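Local coordinates for protein putative transcriptional regulator (Bacillus cytotoxicus NVH 391-98, PDB 3K4H) that probably regulates transcription as a LacI-type sensor, holding linked alpha-glucose units in the cleft between the two lobes of a periplasmic binding protein-like fold, at residues Asn25-Phe28 with Pro29-Arg33; Asn246-Gln249 with Leu250-Ala254; Leu143-Thr146 with Arg147-Ala151; Glu56-Asn59 with Gly60-Met64; Asn229-Leu232 with Ser233-Ala236. All blocks are in the same frame, centred on the assembly; numbering follows the deposited sequence.

Contact 1: residues Asn25-Phe28 with Pro29-Arg33. With GLC (alpha-D-glucopyranose), chain C; GLC (alpha-D-glucopyranose), chain B.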
# COMPACT_ATOMS: atom_id res chain seq x y z
N ASN A 25 5.56 11.61 -23.13
CA ASN A 25 4.56 11.04 -22.25
C ASN A 25 4.21 12.04 -21.16
O ASN A 25 5.08 12.45 -20.41
CB ASN A 25 5.05 9.73 -21.65
CG ASN A 25 3.97 9.06 -20.84
OD1 ASN A 25 3.17 9.74 -20.22
ND2 ASN A 25 3.92 7.75 -20.86
N PRO A 26 2.93 12.44 -21.05
CA PRO A 26 2.77 13.55 -20.08
C PRO A 26 2.98 13.14 -18.63
O PRO A 26 3.05 14.02 -17.78
CB PRO A 26 1.35 14.06 -20.32
CG PRO A 26 0.67 13.01 -21.10
CD PRO A 26 1.70 12.13 -21.79
N PHE A 27 3.13 11.84 -18.35
CA PHE A 27 3.49 11.46 -16.99
C PHE A 27 4.73 12.22 -16.45
O PHE A 27 4.76 12.68 -15.27
CB PHE A 27 3.71 9.96 -16.83
CG PHE A 27 4.10 9.56 -15.44
CD1 PHE A 27 3.13 9.29 -14.48
CD2 PHE A 27 5.44 9.50 -15.06
CE1 PHE A 27 3.49 8.96 -13.16
CE2 PHE A 27 5.80 9.17 -13.74
CZ PHE A 27 4.81 8.90 -12.80
N PHE A 28 5.75 12.34 -17.30
CA PHE A 28 7.04 12.83 -16.85
C PHE A 28 7.18 14.32 -16.52
O PHE A 28 7.72 14.64 -15.46
CB PHE A 28 8.15 12.28 -17.71
CG PHE A 28 8.22 10.80 -17.65
CD1 PHE A 28 7.64 10.02 -18.66
CD2 PHE A 28 8.79 10.16 -16.55
CE1 PHE A 28 7.67 8.61 -18.57
CE2 PHE A 28 8.83 8.77 -16.46
CZ PHE A 28 8.26 7.99 -17.47
N PRO A 29 6.67 15.23 -17.38
CA PRO A 29 6.78 16.64 -16.98
C PRO A 29 6.02 16.90 -15.69
O PRO A 29 6.39 17.80 -14.93
CB PRO A 29 6.13 17.38 -18.14
CG PRO A 29 6.34 16.46 -19.30
CD PRO A 29 6.19 15.08 -18.77
N GLU A 30 4.96 16.12 -15.44
CA GLU A 30 4.20 16.31 -14.23
C GLU A 30 4.96 15.77 -13.00
O GLU A 30 4.94 16.40 -11.94
CB GLU A 30 2.83 15.66 -14.37
CG GLU A 30 1.87 15.96 -13.27
CD GLU A 30 1.41 17.41 -13.25
OE1 GLU A 30 1.90 18.25 -14.06
OE2 GLU A 30 0.55 17.71 -12.40
N VAL A 31 5.65 14.63 -13.15
CA VAL A 31 6.37 14.07 -12.00
C VAL A 31 7.51 14.99 -11.66
O VAL A 31 7.75 15.28 -10.49
CB VAL A 31 6.80 12.60 -12.18
CG1 VAL A 31 8.27 12.46 -12.24
CG2 VAL A 31 6.29 11.76 -11.02
N ILE A 32 8.17 15.50 -12.71
CA ILE A 32 9.28 16.39 -12.54
C ILE A 32 8.79 17.68 -11.93
O ILE A 32 9.47 18.27 -11.11
CB ILE A 32 10.01 16.66 -13.85
CG1 ILE A 32 10.74 15.39 -14.28
CG2 ILE A 32 11.00 17.79 -13.66
CD1 ILE A 32 11.31 15.39 -15.68
N ARG A 33 7.60 18.10 -12.31
CA ARG A 33 7.03 19.32 -11.78
C ARG A 33 6.81 19.20 -10.27
O ARG A 33 6.90 20.18 -9.53
CB ARG A 33 5.73 19.60 -12.50
CG ARG A 33 5.12 20.96 -12.26
CD ARG A 33 3.65 20.92 -12.70
NE ARG A 33 2.87 21.66 -11.72
CZ ARG A 33 1.70 21.28 -11.23
NH1 ARG A 33 1.12 20.14 -11.64
NH2 ARG A 33 1.11 22.04 -10.33
C1 GLC C . 3.54 5.90 -17.73
C2 GLC C . 5.01 6.00 -17.37
C3 GLC C . 5.31 5.08 -16.20
C4 GLC C . 4.45 5.58 -15.05
C5 GLC C . 2.98 5.32 -15.40
C6 GLC C . 2.07 5.89 -14.30
O1 GLC C . 3.32 4.70 -18.43
O2 GLC C . 5.79 5.60 -18.47
O3 GLC C . 6.69 5.11 -15.91
O4 GLC C . 4.77 4.93 -13.84
O5 GLC C . 2.64 5.93 -16.63
O6 GLC C . 0.85 5.19 -14.18
C1 GLC B . 5.36 5.70 -12.80
C2 GLC B . 6.58 4.94 -12.35
C3 GLC B . 6.10 3.60 -11.82
C4 GLC B . 5.10 3.80 -10.66
C5 GLC B . 3.99 4.74 -11.08
C6 GLC B . 3.14 5.04 -9.87
O2 GLC B . 7.43 4.75 -13.46
O3 GLC B . 7.24 2.84 -11.51
O4 GLC B . 4.41 2.64 -10.37
O5 GLC B . 4.50 5.92 -11.69
O6 GLC B . 1.92 4.39 -10.08

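Contact 2: residues Asn246-Gln249 with Leu250-Ala254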
# COMPACT_ATOMS: atom_id res chain seq x y z
N ASN A 246 -2.38 10.94 -9.24
CA ASN A 246 -1.74 12.01 -8.49
C ASN A 246 -0.25 12.19 -8.75
O ASN A 246 0.54 12.35 -7.81
CB ASN A 246 -1.97 11.81 -7.01
CG ASN A 246 -2.89 12.84 -6.44
OD1 ASN A 246 -2.45 13.93 -6.10
ND2 ASN A 246 -4.16 12.51 -6.31
N ILE A 247 0.10 12.21 -10.04
CA ILE A 247 1.46 12.22 -10.51
C ILE A 247 2.32 13.23 -9.75
O ILE A 247 3.46 12.92 -9.35
CB ILE A 247 1.51 12.51 -12.01
CG1 ILE A 247 0.76 11.44 -12.81
CG2 ILE A 247 2.95 12.59 -12.51
CD1 ILE A 247 -0.03 11.97 -13.98
N TYR A 248 1.79 14.43 -9.57
CA TYR A 248 2.55 15.51 -8.97
C TYR A 248 3.00 15.08 -7.57
O TYR A 248 4.15 15.28 -7.19
CB TYR A 248 1.66 16.75 -8.89
CG TYR A 248 2.22 17.91 -8.11
CD1 TYR A 248 2.89 18.94 -8.76
CD2 TYR A 248 2.08 17.99 -6.72
CE1 TYR A 248 3.41 20.03 -8.06
CE2 TYR A 248 2.59 19.06 -6.00
CZ TYR A 248 3.25 20.08 -6.69
OH TYR A 248 3.78 21.15 -6.02
N GLN A 249 2.08 14.52 -6.80
CA GLN A 249 2.37 14.19 -5.41
C GLN A 249 3.36 13.02 -5.37
O GLN A 249 4.22 12.98 -4.47
CB GLN A 249 1.08 13.90 -4.64
CG GLN A 249 1.09 14.47 -3.22
CD GLN A 249 1.20 16.03 -3.13
OE1 GLN A 249 0.44 16.78 -3.77
NE2 GLN A 249 2.13 16.51 -2.29
N LEU A 250 3.30 12.12 -6.36
CA LEU A 250 4.29 11.07 -6.49
C LEU A 250 5.66 11.73 -6.55
O LEU A 250 6.57 11.28 -5.89
CB LEU A 250 4.07 10.22 -7.74
CG LEU A 250 2.90 9.22 -7.86
CD1 LEU A 250 2.94 8.57 -9.24
CD2 LEU A 250 2.89 8.14 -6.76
N GLY A 251 5.78 12.80 -7.34
CA GLY A 251 7.06 13.46 -7.57
C GLY A 251 7.53 14.19 -6.33
O GLY A 251 8.69 14.06 -5.93
N TYR A 252 6.62 14.92 -5.72
CA TYR A 252 6.93 15.81 -4.62
C TYR A 252 7.40 14.95 -3.48
O TYR A 252 8.48 15.15 -2.92
CB TYR A 252 5.66 16.53 -4.24
CG TYR A 252 5.81 17.59 -3.20
CD1 TYR A 252 5.94 18.93 -3.57
CD2 TYR A 252 5.78 17.29 -1.83
CE1 TYR A 252 6.06 19.94 -2.61
CE2 TYR A 252 5.92 18.29 -0.87
CZ TYR A 252 6.04 19.61 -1.28
OH TYR A 252 6.15 20.62 -0.37
N GLU A 253 6.57 13.96 -3.16
CA GLU A 253 6.88 13.02 -2.12
C GLU A 253 8.16 12.20 -2.41
O GLU A 253 8.94 11.94 -1.49
CB GLU A 253 5.66 12.14 -1.82
CG GLU A 253 5.46 11.97 -0.30
CD GLU A 253 5.01 13.25 0.39
OE1 GLU A 253 4.18 13.98 -0.19
OE2 GLU A 253 5.47 13.53 1.52
N ALA A 254 8.42 11.83 -3.66
CA ALA A 254 9.68 11.14 -3.94
C ALA A 254 10.88 12.00 -3.53
O ALA A 254 11.73 11.54 -2.77
CB ALA A 254 9.79 10.73 -5.34

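Contact 3: residues Leu143-Thr146 with Arg147-Ala151. With GLC (alpha-D-glucopyranose), chain B; GLC (alpha-D-glucopyranose), chain C.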
# COMPACT_ATOMS: atom_id res chain seq x y z
N LEU A 143 8.26 -3.91 -16.47
CA LEU A 143 7.96 -2.81 -15.56
C LEU A 143 6.99 -3.22 -14.47
O LEU A 143 6.04 -3.97 -14.71
CB LEU A 143 7.42 -1.60 -16.30
CG LEU A 143 8.40 -0.88 -17.22
CD1 LEU A 143 7.85 0.49 -17.46
CD2 LEU A 143 9.77 -0.75 -16.60
N LEU A 144 7.21 -2.75 -13.25
CA LEU A 144 6.41 -3.29 -12.18
C LEU A 144 5.02 -2.70 -12.09
O LEU A 144 4.08 -3.38 -11.68
CB LEU A 144 7.17 -3.27 -10.87
CG LEU A 144 8.10 -4.48 -10.95
CD1 LEU A 144 9.49 -4.10 -10.47
CD2 LEU A 144 7.53 -5.70 -10.21
N VAL A 145 4.87 -1.44 -12.50
CA VAL A 145 3.54 -0.87 -12.58
C VAL A 145 2.62 -1.70 -13.51
O VAL A 145 1.44 -1.90 -13.21
CB VAL A 145 3.57 0.61 -12.97
CG1 VAL A 145 4.20 0.82 -14.37
CG2 VAL A 145 2.16 1.19 -12.92
N THR A 146 3.18 -2.22 -14.61
CA THR A 146 2.44 -3.11 -15.49
C THR A 146 2.11 -4.46 -14.85
O THR A 146 0.99 -4.92 -14.93
CB THR A 146 3.15 -3.32 -16.84
OG1 THR A 146 3.48 -2.04 -17.40
CG2 THR A 146 2.24 -4.06 -17.81
N ARG A 147 3.08 -5.10 -14.20
CA ARG A 147 2.80 -6.39 -13.58
C ARG A 147 1.71 -6.24 -12.53
O ARG A 147 0.85 -7.10 -12.43
CB ARG A 147 4.05 -6.96 -12.91
CG ARG A 147 4.73 -8.07 -13.64
CD ARG A 147 5.55 -8.85 -12.62
NE ARG A 147 6.53 -9.73 -13.26
CZ ARG A 147 7.68 -9.33 -13.79
NH1 ARG A 147 8.05 -8.05 -13.80
NH2 ARG A 147 8.48 -10.25 -14.34
N ASP A 148 1.79 -5.18 -11.74
CA ASP A 148 0.84 -4.97 -10.66
C ASP A 148 -0.56 -4.73 -11.18
O ASP A 148 -1.52 -5.33 -10.68
CB ASP A 148 1.24 -3.75 -9.81
CG ASP A 148 2.33 -4.05 -8.82
OD1 ASP A 148 2.96 -3.08 -8.36
OD2 ASP A 148 2.56 -5.24 -8.48
N ARG A 149 -0.66 -3.82 -12.16
CA ARG A 149 -1.94 -3.48 -12.80
C ARG A 149 -2.55 -4.71 -13.46
O ARG A 149 -3.73 -5.01 -13.23
CB ARG A 149 -1.80 -2.29 -13.73
CG ARG A 149 -1.83 -1.01 -12.95
CD ARG A 149 -1.65 0.22 -13.77
NE ARG A 149 -1.33 1.33 -12.88
CZ ARG A 149 -0.78 2.48 -13.25
NH1 ARG A 149 -0.49 2.71 -14.51
NH2 ARG A 149 -0.52 3.42 -12.35
N LEU A 150 -1.74 -5.46 -14.21
CA LEU A 150 -2.15 -6.79 -14.60
C LEU A 150 -2.65 -7.64 -13.44
O LEU A 150 -3.72 -8.22 -13.52
CB LEU A 150 -1.04 -7.54 -15.32
CG LEU A 150 -1.55 -8.86 -15.89
CD1 LEU A 150 -2.82 -8.67 -16.73
CD2 LEU A 150 -0.48 -9.54 -16.72
N ALA A 151 -1.87 -7.72 -12.37
CA ALA A 151 -2.15 -8.67 -11.28
C ALA A 151 -3.50 -8.40 -10.63
O ALA A 151 -4.26 -9.31 -10.41
CB ALA A 151 -1.03 -8.64 -10.25
C1 GLC B . 5.36 5.70 -12.80
C2 GLC B . 6.58 4.94 -12.35
C3 GLC B . 6.10 3.60 -11.82
C4 GLC B . 5.10 3.80 -10.66
C5 GLC B . 3.99 4.74 -11.08
C6 GLC B . 3.14 5.04 -9.87
O2 GLC B . 7.43 4.75 -13.46
O3 GLC B . 7.24 2.84 -11.51
O4 GLC B . 4.41 2.64 -10.37
O5 GLC B . 4.50 5.92 -11.69
O6 GLC B . 1.92 4.39 -10.08
C1 GLC C . 3.54 5.90 -17.73
C2 GLC C . 5.01 6.00 -17.37
C3 GLC C . 5.31 5.08 -16.20
C4 GLC C . 4.45 5.58 -15.05
C5 GLC C . 2.98 5.32 -15.40
C6 GLC C . 2.07 5.89 -14.30
O1 GLC C . 3.32 4.70 -18.43
O2 GLC C . 5.79 5.60 -18.47
O3 GLC C . 6.69 5.11 -15.91
O4 GLC C . 4.77 4.93 -13.84
O5 GLC C . 2.64 5.93 -16.63
O6 GLC C . 0.85 5.19 -14.18

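Contact 4: residues Glu56-Asn59 with Gly60-Met64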
# COMPACT_ATOMS: atom_id res chain seq x y z
N GLU A 56 23.67 3.82 -22.71
CA GLU A 56 23.91 5.22 -22.50
C GLU A 56 23.34 5.76 -21.22
O GLU A 56 23.88 6.63 -20.65
CB GLU A 56 23.42 6.00 -23.69
CG GLU A 56 24.09 5.61 -24.93
CD GLU A 56 23.59 6.36 -26.09
OE1 GLU A 56 22.59 7.02 -25.96
OE2 GLU A 56 24.17 6.28 -27.16
N ILE A 57 22.20 5.27 -20.81
CA ILE A 57 21.60 5.72 -19.56
C ILE A 57 22.41 5.23 -18.36
O ILE A 57 22.55 5.94 -17.36
CB ILE A 57 20.14 5.26 -19.45
CG1 ILE A 57 19.28 6.00 -20.45
CG2 ILE A 57 19.59 5.55 -18.08
CD1 ILE A 57 17.85 5.54 -20.47
N PHE A 58 22.96 4.02 -18.47
CA PHE A 58 23.82 3.50 -17.41
C PHE A 58 25.00 4.43 -17.25
O PHE A 58 25.18 5.03 -16.18
CB PHE A 58 24.29 2.08 -17.72
CG PHE A 58 24.99 1.41 -16.57
CD1 PHE A 58 24.27 0.94 -15.48
CD2 PHE A 58 26.37 1.28 -16.57
CE1 PHE A 58 24.92 0.33 -14.40
CE2 PHE A 58 27.04 0.69 -15.50
CZ PHE A 58 26.32 0.21 -14.42
N ASN A 59 25.77 4.60 -18.33
CA ASN A 59 26.89 5.53 -18.30
C ASN A 59 26.47 6.85 -17.66
O ASN A 59 27.18 7.40 -16.80
CB ASN A 59 27.51 5.72 -19.68
CG ASN A 59 27.77 4.38 -20.40
OD1 ASN A 59 27.46 3.31 -19.86
ND2 ASN A 59 28.35 4.44 -21.61
N GLY A 60 25.28 7.33 -18.03
CA GLY A 60 24.79 8.57 -17.50
C GLY A 60 24.83 8.59 -15.97
O GLY A 60 25.36 9.55 -15.37
N VAL A 61 24.26 7.55 -15.36
CA VAL A 61 24.12 7.47 -13.91
C VAL A 61 25.48 7.31 -13.26
O VAL A 61 25.76 7.89 -12.20
CB VAL A 61 23.21 6.30 -13.50
CG1 VAL A 61 23.48 5.88 -12.06
CG2 VAL A 61 21.72 6.66 -13.70
N VAL A 62 26.33 6.53 -13.91
CA VAL A 62 27.67 6.27 -13.44
C VAL A 62 28.50 7.56 -13.37
O VAL A 62 29.18 7.79 -12.38
CB VAL A 62 28.31 5.15 -14.30
CG1 VAL A 62 29.79 5.18 -14.26
CG2 VAL A 62 27.80 3.80 -13.82
N LYS A 63 28.42 8.41 -14.39
CA LYS A 63 29.15 9.68 -14.37
C LYS A 63 28.60 10.60 -13.27
O LYS A 63 29.36 11.30 -12.59
CB LYS A 63 29.13 10.37 -15.75
CG LYS A 63 29.53 9.46 -16.94
CD LYS A 63 30.13 10.20 -18.16
CE LYS A 63 29.61 11.66 -18.33
NZ LYS A 63 30.63 12.57 -18.99
N MSE A 64 27.29 10.58 -13.09
CA MSE A 64 26.63 11.25 -11.98
C MSE A 64 27.27 10.91 -10.66
O MSE A 64 27.64 11.81 -9.89
CB MSE A 64 25.16 10.85 -11.91
CG MSE A 64 24.27 11.46 -12.97
SE MSE A 64 22.37 11.10 -12.64
CE MSE A 64 22.28 11.76 -10.84

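Contact 5: residues Asn229-Leu232 with Ser233-Ala236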
# COMPACT_ATOMS: atom_id res chain seq x y z
N ASN A 229 -4.94 10.18 -15.92
CA ASN A 229 -5.47 11.51 -15.97
C ASN A 229 -4.76 12.59 -16.74
O ASN A 229 -4.65 13.69 -16.30
CB ASN A 229 -5.75 12.00 -14.59
CG ASN A 229 -6.69 13.13 -14.58
OD1 ASN A 229 -7.10 13.60 -15.60
ND2 ASN A 229 -7.01 13.57 -13.43
N ALA A 230 -4.28 12.28 -17.91
CA ALA A 230 -3.64 13.25 -18.73
C ALA A 230 -4.60 14.28 -19.16
O ALA A 230 -5.73 14.02 -19.40
CB ALA A 230 -3.11 12.63 -19.90
N LEU A 231 -4.14 15.48 -19.31
CA LEU A 231 -5.00 16.55 -19.64
C LEU A 231 -5.70 16.18 -20.88
O LEU A 231 -6.78 16.58 -21.13
CB LEU A 231 -4.17 17.76 -19.92
CG LEU A 231 -4.91 18.93 -20.51
CD1 LEU A 231 -5.54 19.67 -19.41
CD2 LEU A 231 -3.98 19.82 -21.23
N LEU A 232 -5.05 15.43 -21.71
CA LEU A 232 -5.66 15.01 -22.97
C LEU A 232 -6.88 14.12 -22.75
O LEU A 232 -7.81 14.12 -23.55
CB LEU A 232 -4.64 14.30 -23.85
CG LEU A 232 -3.50 15.11 -24.49
CD1 LEU A 232 -2.20 14.28 -24.65
CD2 LEU A 232 -3.97 15.70 -25.82
N SER A 233 -6.87 13.36 -21.67
CA SER A 233 -7.98 12.48 -21.38
C SER A 233 -9.27 13.26 -21.10
O SER A 233 -10.35 12.73 -21.30
CB SER A 233 -7.66 11.53 -20.22
OG SER A 233 -7.70 12.20 -18.97
N GLU A 234 -9.15 14.51 -20.63
CA GLU A 234 -10.31 15.33 -20.24
C GLU A 234 -11.12 15.79 -21.44
O GLU A 234 -12.33 16.02 -21.35
CB GLU A 234 -9.85 16.55 -19.44
CG GLU A 234 -9.55 16.24 -17.98
CD GLU A 234 -8.86 17.38 -17.25
OE1 GLU A 234 -9.50 18.43 -17.04
OE2 GLU A 234 -7.68 17.20 -16.85
N ILE A 235 -10.44 15.85 -22.57
CA ILE A 235 -10.91 16.54 -23.76
C ILE A 235 -11.08 15.59 -24.95
O ILE A 235 -11.47 16.01 -26.05
CB ILE A 235 -9.94 17.72 -24.05
CG1 ILE A 235 -10.71 19.02 -24.23
CG2 ILE A 235 -8.83 17.37 -25.06
CD1 ILE A 235 -10.93 19.75 -22.89
N ALA A 236 -10.84 14.33 -24.70
CA ALA A 236 -10.96 13.32 -25.69
C ALA A 236 -12.40 13.23 -25.94
O ALA A 236 -13.18 13.56 -25.11
CB ALA A 236 -10.49 12.07 -25.17

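Contact 1: residues Asn25-Phe28 with Pro29-Arg33
The carbonyl oxygen of F28 takes the amide of I32, F28 O to I32 N 2.9 Å, and F27 O receives V31 N at 3.0 Å. In the turn leading into helix 27-41, N25 OD1 accepts the amide of F27 (N to OD1 2.8 Å), a side-chain capping bond that fixes the flat amide group. ND2 at the other end of that amide donates to D200, so one side chain ties this turn to the opposite lobe. F27 swings its ring out from the backbone with CG anti to the backbone N (chi1 179°), and one face then lies flat against the glucose of chain C, whose C4 sits over the ring centre, 3.8 Å above the plane. This is the aromatic platform common in sugar-binding sites, here set on helix 27-41 at the rim of the cleft of a periplasmic binding protein-like fold. The far end of the same ring reaches the next glucose, joined through the O4 glycosidic oxygen, and obliquely meets a methyl of V31 (F27 CZ to V31 CG2 3.7 Å). F28 turns the other way and offers a ring face to the edge of F27, with F27 CD2 over its centre; its own CE1 lies 3.6 Å from O2 of the glucose of chain C. On the outer side, E30 and R33 pair as a salt bridge, R33 NH1 to E30 OE2 2.6 Å, and both side chains rest on Y248 of helix 247-264.

Contact 2: residues Asn246-Gln249 with Leu250-Ala254
From N246 onward the chain winds straight into an alpha-helix, with the carbonyls of N246, I247, Y248 and Q249 taking the amides of L250, G251, Y252 and E253 in turn. The tyrosines Y248 and Y252, one turn apart, leave the same flank, and the two rings project roughly together from the helix. Each has CG anti to the backbone N (chi1 171° in Y248), and Y248 brings CE2 within 4.1 Å of Y252 CD1. Q249 folds back at its second torsion and brings NE2 3.8 Å from Y252 CD2, the amide and ring planes 48° apart. Y248 and the Q249 amide thus approach the same side of the Y252 ring, both obliquely, Y248 near CD1 and NE2 near CG and CD2, while F38 meets that ring edge-to-face. The polar ends look elsewhere: Y248 OH is hydrogen-bonded to S37 of helix 27-41, and E253 OE2 forms a salt bridge with K270 of the second subunit. L250, on a different flank, points its leucyl group to within about 4 Å of a bound glucose, and I247 packs on F27, E30 and V31. Q249 NE2 and E253 OE1 stay 3.9 Å apart, a loose polar approach. Within the turn, then, the side chains meet mainly by apolar contact over the backbone bonding, and the stronger polar groups are spent on the neighbouring helix and on the dimer partner.

Contact 3: residues Leu143-Thr146 with Arg147-Ala151
R149 grips the sugar with both terminal nitrogens: NH1 lies 2.8 Å and NH2 2.9 Å from O6 of the chain C glucose, so the hydroxymethyl oxygen sits at the edge of the guanidinium, in its plane. One turn earlier V145 lays a methyl over a face of that flat group, CG2 above its centre, while V145 CB stands 3.4 Å from O4 of the chain B glucose. With CG2 trans to its amide nitrogen, V145 aims this branch at the arginine. R149 in turn runs extended from CG to NE, and its NH2 has a second partner in N115 OD1, with F227 making a cation-pi contact. Both residues stand in the first turns of helix 144-159, the crossover helix of a beta-alpha-beta unit between strands 134-138 and 169-171, whose N-terminal end opens on the ligand cleft. Holding that turn in shape are the bonds R149 N to V145 O, 3.0 Å, and D148 N to L144 O, 2.9 Å. Further out, two salt bridges cross to the N-terminal lobe: D148 OD2 pairs with K100 and R147 NH2 with E80. L144 comes within 4.3 Å of R147 NH1 through its CD2, and its backbone is hydrogen-bonded to S78, also of that other lobe. T146 and L150 pack on F136 of the adjoining strand.

Contact 4: residues Glu56-Asn59 with Gly60-Met64
F58 and V62, four residues apart, meet ring to methyl: V62 CG2 stands over one face of the phenyl ring, 4.0 Å from its centroid and 27° off the ring normal, a CH-pi contact. The nearest ring carbon is CE2, 3.6 Å from V62 CG2. It is the first torsion of F58, with CG anti to the backbone N (chi1 -171°), that brings the ring face to this methyl; V62 puts CG2 beside its own backbone N, on the side where the ring lies. The backbone beneath is bonded in the usual alpha pattern, V62 N to F58 O 3.0 Å and K63 N to N59 O 2.9 Å, and V61 N adds a weak bond to F58 O. G60 lies between F58 and V62 in sequence, its amide bonded to E56 O at 3.1 Å. Beyond this pair F58 makes a cation-pi contact with R83 and touches I84, while V62 rests on Y87, all of helix 83-90. On the inner flank I57 and V61 lie on V14 of strand 10-14, and V61 and the selenomethionine M64 on I73 of strand 72-75, so helix 54-66 covers that part of the parallel sheet beside helix 83-90.

Contact 5: residues Asn229-Leu232 with Ser233-Ala236
S233 turns back on A230: its CB lies 3.3 Å from A230 O, and the hydroxyl at the tip, OG, donates to that same oxygen at 2.7 Å. The placement follows from chi1 of 75°, with OG between its own backbone N and carbonyl carbon. The hydroxyl comes in the plane of the A230 carbonyl, on a lone pair, whereas the amide S233 N reaches the same oxygen from above the plane, 50° out of it. Two donors from one residue therefore hold A230 O. OG itself is also bonded to R281 NH1. The following amides bond three residues back, E234 N to L231 O 3.2 Å and I235 N to L232 O 3.3 Å, the pattern of a short 3-10 turn. This loosely bonded helix, 231-235, is the connection of a beta-alpha-beta unit between strands 223-227 and 241-244, in the lobe of the periplasmic binding protein-like fold that carries the mixed sheet. E234 extends past CG over the start of the turn and touches R281; its OE2 lies 3.9 Å from N229 OD1, two oxygens with no bond between them, and 4.2 Å from L231 CD1, where the glutamate runs roughly perpendicular to the leucine. N229 has its polar ends bonded outward, ND2 to D244 and OD1 to R281, so R281 is shared by N229 and S233. L232 and A236 lean on L205 of helix 201-213, and A230 N is bonded to D201.

In the fold
Contact 3 is the most buried, and contacts 1 and 2 are partly so, whereas contacts 4 and 5 lie at the surface. Contacts 1 and 3 approach the same two glucose units from different lobes, one with an aromatic face and the other with a guanidinium edge; contact 2 reaches the sugar through a leucine. Contacts 1 and 2 pack directly, helix 27-41 against helix 247-264, as I247 settles on the F27 to V31 turn, and contacts 1 and 5 touch lightly where P26 meets A230. Contact 4 stands apart, about 34 Å centre to centre from contact 5. Its apolar ring-methyl chemistry contrasts with contact 5, where a shared carbonyl and serine hydroxyl do the work.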